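Local structure of mRNA-binding protein PUF3 (Saccharomyces cerevisiae, 3K49) at residues Gln202-Pro214 / Asn237-Thr250. The protein binds recognition sites in the 3'-UTRs of mRNAs for mitochondrial proteins, among them COX17, whose deadenylation and decay it promotes. Residues are numbered along the deposited sequence; the frame is centred on the assembly and turned at random.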
# COMPACT_ATOMS: atom_id res chain seq x y z
N GLN A 202 -17.47 -6.10 -1.17
CA GLN A 202 -17.13 -4.98 -2.05
C GLN A 202 -18.33 -4.07 -2.27
O GLN A 202 -18.18 -2.85 -2.35
CB GLN A 202 -16.59 -5.48 -3.39
CG GLN A 202 -15.39 -6.40 -3.26
CD GLN A 202 -14.86 -6.88 -4.59
OE1 GLN A 202 -15.01 -6.20 -5.61
NE2 GLN A 202 -14.24 -8.04 -4.59
N GLU A 203 -19.52 -4.66 -2.37
CA GLU A 203 -20.74 -3.89 -2.57
C GLU A 203 -20.99 -3.04 -1.33
O GLU A 203 -21.23 -1.84 -1.44
CB GLU A 203 -21.91 -4.83 -2.86
CG GLU A 203 -23.22 -4.12 -3.16
CD GLU A 203 -24.36 -5.08 -3.45
OE1 GLU A 203 -24.12 -6.31 -3.42
OE2 GLU A 203 -25.48 -4.61 -3.70
N SER A 204 -20.89 -3.65 -0.16
CA SER A 204 -21.10 -2.96 1.11
C SER A 204 -20.15 -1.78 1.29
O SER A 204 -20.50 -0.77 1.91
CB SER A 204 -20.94 -3.94 2.27
OG SER A 204 -20.80 -3.24 3.50
N ILE A 205 -18.95 -1.90 0.74
CA ILE A 205 -17.94 -0.85 0.88
C ILE A 205 -18.14 0.27 -0.13
O ILE A 205 -17.98 1.45 0.19
CB ILE A 205 -16.52 -1.43 0.67
CG1 ILE A 205 -16.07 -2.22 1.91
CG2 ILE A 205 -15.53 -0.33 0.31
CD1 ILE A 205 -14.75 -2.87 1.73
N LEU A 206 -18.44 -0.10 -1.37
CA LEU A 206 -18.56 0.85 -2.47
C LEU A 206 -19.85 1.68 -2.35
O LEU A 206 -19.95 2.78 -2.88
CB LEU A 206 -18.52 0.12 -3.81
CG LEU A 206 -17.17 -0.52 -4.12
CD1 LEU A 206 -17.24 -1.36 -5.39
CD2 LEU A 206 -16.08 0.53 -4.21
N ASN A 207 -20.83 1.13 -1.64
CA ASN A 207 -22.06 1.84 -1.33
C ASN A 207 -21.86 3.03 -0.38
O ASN A 207 -22.55 4.03 -0.49
CB ASN A 207 -23.10 0.88 -0.75
CG ASN A 207 -23.82 0.06 -1.83
OD1 ASN A 207 -23.59 0.25 -3.03
ND2 ASN A 207 -24.68 -0.86 -1.40
N GLU A 208 -20.93 2.90 0.55
CA GLU A 208 -20.65 3.99 1.48
C GLU A 208 -19.73 5.04 0.86
O GLU A 208 -19.46 6.08 1.46
CB GLU A 208 -20.05 3.46 2.79
CG GLU A 208 -20.98 2.57 3.58
CD GLU A 208 -20.60 2.48 5.05
OE1 GLU A 208 -21.13 1.60 5.78
OE2 GLU A 208 -19.77 3.31 5.49
N LEU A 209 -19.23 4.77 -0.35
CA LEU A 209 -18.31 5.69 -0.99
C LEU A 209 -18.94 6.37 -2.22
O LEU A 209 -18.51 7.44 -2.64
CB LEU A 209 -17.04 4.94 -1.43
CG LEU A 209 -16.25 4.12 -0.40
CD1 LEU A 209 -14.95 3.65 -1.02
CD2 LEU A 209 -15.97 4.95 0.84
N LYS A 210 -19.95 5.73 -2.80
CA LYS A 210 -20.45 6.16 -4.09
C LYS A 210 -21.19 7.51 -4.08
O LYS A 210 -21.62 7.98 -5.12
CB LYS A 210 -21.31 5.07 -4.73
CG LYS A 210 -22.61 4.75 -4.01
CD LYS A 210 -23.51 3.88 -4.91
CE LYS A 210 -24.79 3.46 -4.20
NZ LYS A 210 -25.42 2.28 -4.84
N ASP A 211 -21.33 8.12 -2.91
CA ASP A 211 -21.94 9.45 -2.81
C ASP A 211 -20.88 10.51 -2.56
O ASP A 211 -21.20 11.69 -2.43
CB ASP A 211 -23.00 9.50 -1.69
CG ASP A 211 -24.25 8.70 -2.01
OD1 ASP A 211 -25.02 8.41 -1.07
OD2 ASP A 211 -24.48 8.36 -3.20
N PHE A 212 -19.62 10.11 -2.54
CA PHE A 212 -18.55 11.01 -2.12
C PHE A 212 -17.30 11.01 -3.00
O PHE A 212 -16.25 11.47 -2.56
CB PHE A 212 -18.16 10.69 -0.68
CG PHE A 212 -19.33 10.77 0.26
CD1 PHE A 212 -19.94 12.00 0.53
CD2 PHE A 212 -19.83 9.63 0.86
CE1 PHE A 212 -21.03 12.08 1.39
CE2 PHE A 212 -20.92 9.70 1.72
CZ PHE A 212 -21.52 10.93 1.99
N ILE A 213 -17.43 10.51 -4.23
CA ILE A 213 -16.30 10.41 -5.15
C ILE A 213 -15.54 11.72 -5.34
O ILE A 213 -14.31 11.70 -5.41
CB ILE A 213 -16.76 9.97 -6.55
CG1 ILE A 213 -17.33 8.56 -6.51
CG2 ILE A 213 -15.61 10.07 -7.54
CD1 ILE A 213 -18.02 8.14 -7.80
N PRO A 214 -16.27 12.86 -5.46
CA PRO A 214 -15.59 14.16 -5.51
C PRO A 214 -14.65 14.44 -4.32
O PRO A 214 -13.55 14.94 -4.53
CB PRO A 214 -16.75 15.17 -5.49
CG PRO A 214 -17.90 14.44 -6.11
CD PRO A 214 -17.71 12.97 -5.73
N ASN A 237 -17.12 -7.40 -10.36
CA ASN A 237 -18.55 -7.41 -10.08
C ASN A 237 -19.33 -6.25 -10.68
O ASN A 237 -18.76 -5.31 -11.24
CB ASN A 237 -18.81 -7.50 -8.57
CG ASN A 237 -17.97 -6.52 -7.77
OD1 ASN A 237 -18.15 -5.31 -7.87
ND2 ASN A 237 -17.04 -7.05 -6.98
N LYS A 238 -20.65 -6.32 -10.56
CA LYS A 238 -21.54 -5.30 -11.10
C LYS A 238 -21.33 -3.94 -10.44
O LYS A 238 -21.62 -2.89 -11.03
CB LYS A 238 -23.00 -5.74 -10.92
CG LYS A 238 -23.41 -5.88 -9.46
CD LYS A 238 -24.90 -6.20 -9.31
CE LYS A 238 -25.29 -6.29 -7.85
NZ LYS A 238 -26.75 -6.54 -7.67
N GLU A 239 -20.84 -3.96 -9.21
CA GLU A 239 -20.69 -2.74 -8.42
C GLU A 239 -19.43 -1.97 -8.82
O GLU A 239 -19.44 -0.74 -8.92
CB GLU A 239 -20.67 -3.06 -6.93
CG GLU A 239 -20.60 -1.83 -6.03
CD GLU A 239 -21.83 -0.96 -6.14
OE1 GLU A 239 -22.82 -1.39 -6.76
OE2 GLU A 239 -21.80 0.17 -5.60
N MET A 240 -18.35 -2.71 -9.08
CA MET A 240 -17.11 -2.09 -9.55
C MET A 240 -17.34 -1.34 -10.86
O MET A 240 -17.01 -0.16 -10.98
CB MET A 240 -16.02 -3.14 -9.73
CG MET A 240 -15.39 -3.62 -8.43
SD MET A 240 -14.40 -2.35 -7.60
CE MET A 240 -13.56 -3.34 -6.35
N VAL A 241 -17.92 -2.04 -11.84
CA VAL A 241 -18.20 -1.45 -13.14
C VAL A 241 -18.96 -0.11 -13.03
O VAL A 241 -18.55 0.91 -13.61
CB VAL A 241 -18.97 -2.43 -14.05
CG1 VAL A 241 -19.36 -1.76 -15.37
CG2 VAL A 241 -18.16 -3.68 -14.29
N ASP A 242 -20.05 -0.10 -12.27
CA ASP A 242 -20.82 1.12 -12.08
C ASP A 242 -20.00 2.22 -11.40
O ASP A 242 -20.02 3.37 -11.83
CB ASP A 242 -22.07 0.84 -11.26
CG ASP A 242 -23.10 0.02 -12.01
OD1 ASP A 242 -22.97 -0.09 -13.25
OD2 ASP A 242 -24.03 -0.51 -11.37
N ILE A 243 -19.28 1.87 -10.33
CA ILE A 243 -18.49 2.87 -9.61
C ILE A 243 -17.35 3.38 -10.47
O ILE A 243 -17.00 4.56 -10.42
CB ILE A 243 -17.92 2.30 -8.30
CG1 ILE A 243 -19.05 1.77 -7.41
CG2 ILE A 243 -17.10 3.35 -7.56
CD1 ILE A 243 -20.06 2.82 -7.02
N LYS A 244 -16.76 2.50 -11.27
CA LYS A 244 -15.68 2.92 -12.15
C LYS A 244 -16.18 3.95 -13.16
O LYS A 244 -15.45 4.85 -13.55
CB LYS A 244 -15.04 1.74 -12.87
CG LYS A 244 -13.81 2.13 -13.66
CD LYS A 244 -13.20 0.94 -14.38
CE LYS A 244 -12.01 1.32 -15.24
NZ LYS A 244 -11.22 0.10 -15.63
N GLN A 245 -17.44 3.80 -13.57
CA GLN A 245 -18.06 4.75 -14.48
C GLN A 245 -18.30 6.12 -13.82
O GLN A 245 -17.96 7.16 -14.40
CB GLN A 245 -19.37 4.17 -15.04
CG GLN A 245 -20.08 5.05 -16.07
CD GLN A 245 -19.27 5.25 -17.35
OE1 GLN A 245 -18.49 4.39 -17.73
NE2 GLN A 245 -19.45 6.39 -18.00
N GLU A 246 -18.86 6.14 -12.61
CA GLU A 246 -19.08 7.40 -11.88
C GLU A 246 -17.78 8.14 -11.62
O GLU A 246 -17.76 9.35 -11.43
CB GLU A 246 -19.80 7.16 -10.54
CG GLU A 246 -20.89 6.10 -10.64
CD GLU A 246 -21.33 5.55 -9.29
OE1 GLU A 246 -21.74 6.36 -8.42
OE2 GLU A 246 -21.27 4.31 -9.11
N ILE A 247 -16.67 7.40 -11.57
CA ILE A 247 -15.39 8.03 -11.33
C ILE A 247 -14.95 8.71 -12.61
O ILE A 247 -14.57 9.87 -12.60
CB ILE A 247 -14.33 7.03 -10.85
CG1 ILE A 247 -14.70 6.48 -9.47
CG2 ILE A 247 -12.98 7.70 -10.79
CD1 ILE A 247 -14.01 5.16 -9.12
N ILE A 248 -15.02 7.97 -13.72
CA ILE A 248 -14.75 8.53 -15.03
C ILE A 248 -15.66 9.74 -15.31
O ILE A 248 -15.21 10.82 -15.71
CB ILE A 248 -15.00 7.48 -16.12
CG1 ILE A 248 -14.10 6.26 -15.94
CG2 ILE A 248 -14.80 8.09 -17.49
CD1 ILE A 248 -12.61 6.58 -15.99
N GLU A 249 -16.96 9.56 -15.11
CA GLU A 249 -17.91 10.63 -15.38
C GLU A 249 -17.56 11.84 -14.54
O GLU A 249 -17.56 12.95 -15.06
CB GLU A 249 -19.35 10.18 -15.12
CG GLU A 249 -19.85 9.21 -16.18
CD GLU A 249 -21.06 8.40 -15.72
OE1 GLU A 249 -21.31 8.33 -14.49
OE2 GLU A 249 -21.76 7.82 -16.59
N THR A 250 -17.21 11.62 -13.28
CA THR A 250 -16.87 12.73 -12.39
C THR A 250 -15.59 13.40 -12.83
O THR A 250 -15.48 14.62 -12.77
CB THR A 250 -16.75 12.30 -10.93
OG1 THR A 250 -17.97 11.70 -10.50
CG2 THR A 250 -16.47 13.51 -10.06
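With its CG between the backbone N and the carbonyl carbon (chi1 48°), Asn237 folds back over the start of helix 238-250, while Gln202 stretches out to meet it. Asn237 illustrates how one amide can serve a helix end and a neighbouring helix at once. Its OD1 is the N-cap acceptor, taking Met240 N at 2.9 Å and, weakly, Glu239 N; its ND2 gives a hydrogen bond to Gln202 OE1 at 2.6 Å. That oxygen lies in the amide plane of Asn237, but the donor stands above the Gln202 carbonyl plane, the amide planes being 63° apart. Gln202 NE2 is held in turn by the carbonyl of Gly197. A leucine in place of Asn237 would probably leave Met240 N without its cap and Gln202 OE1 without this donor.

Pumilio repeats stack side by side into a curved helical solenoid, the RNA-binding Pumilio homology domain of this longer protein, and here helix 202-207 and helix 238-250 run roughly parallel, the axes of these segments crossing at 23° with a closest approach of 9.7 Å. Leu206 packs across the interface: its CD1 lies 3.5 Å from Glu239 CG and also touches Met240 SD, while its CB meets Ile243 CG1. Beyond the turn Leu209-Phe212, Ile213 CD1 presses on Glu246 CB at 3.4 Å and also meets Ile247 CG1, whose side chain packs against helix 222-230. Asn207 OD1 and Glu239 OE2, both acceptors, sit 3.1 Å apart without a hydrogen bond; Lys210 NZ, weakly bonded to Asn207 OD1, probably eases the negative charge of Glu239.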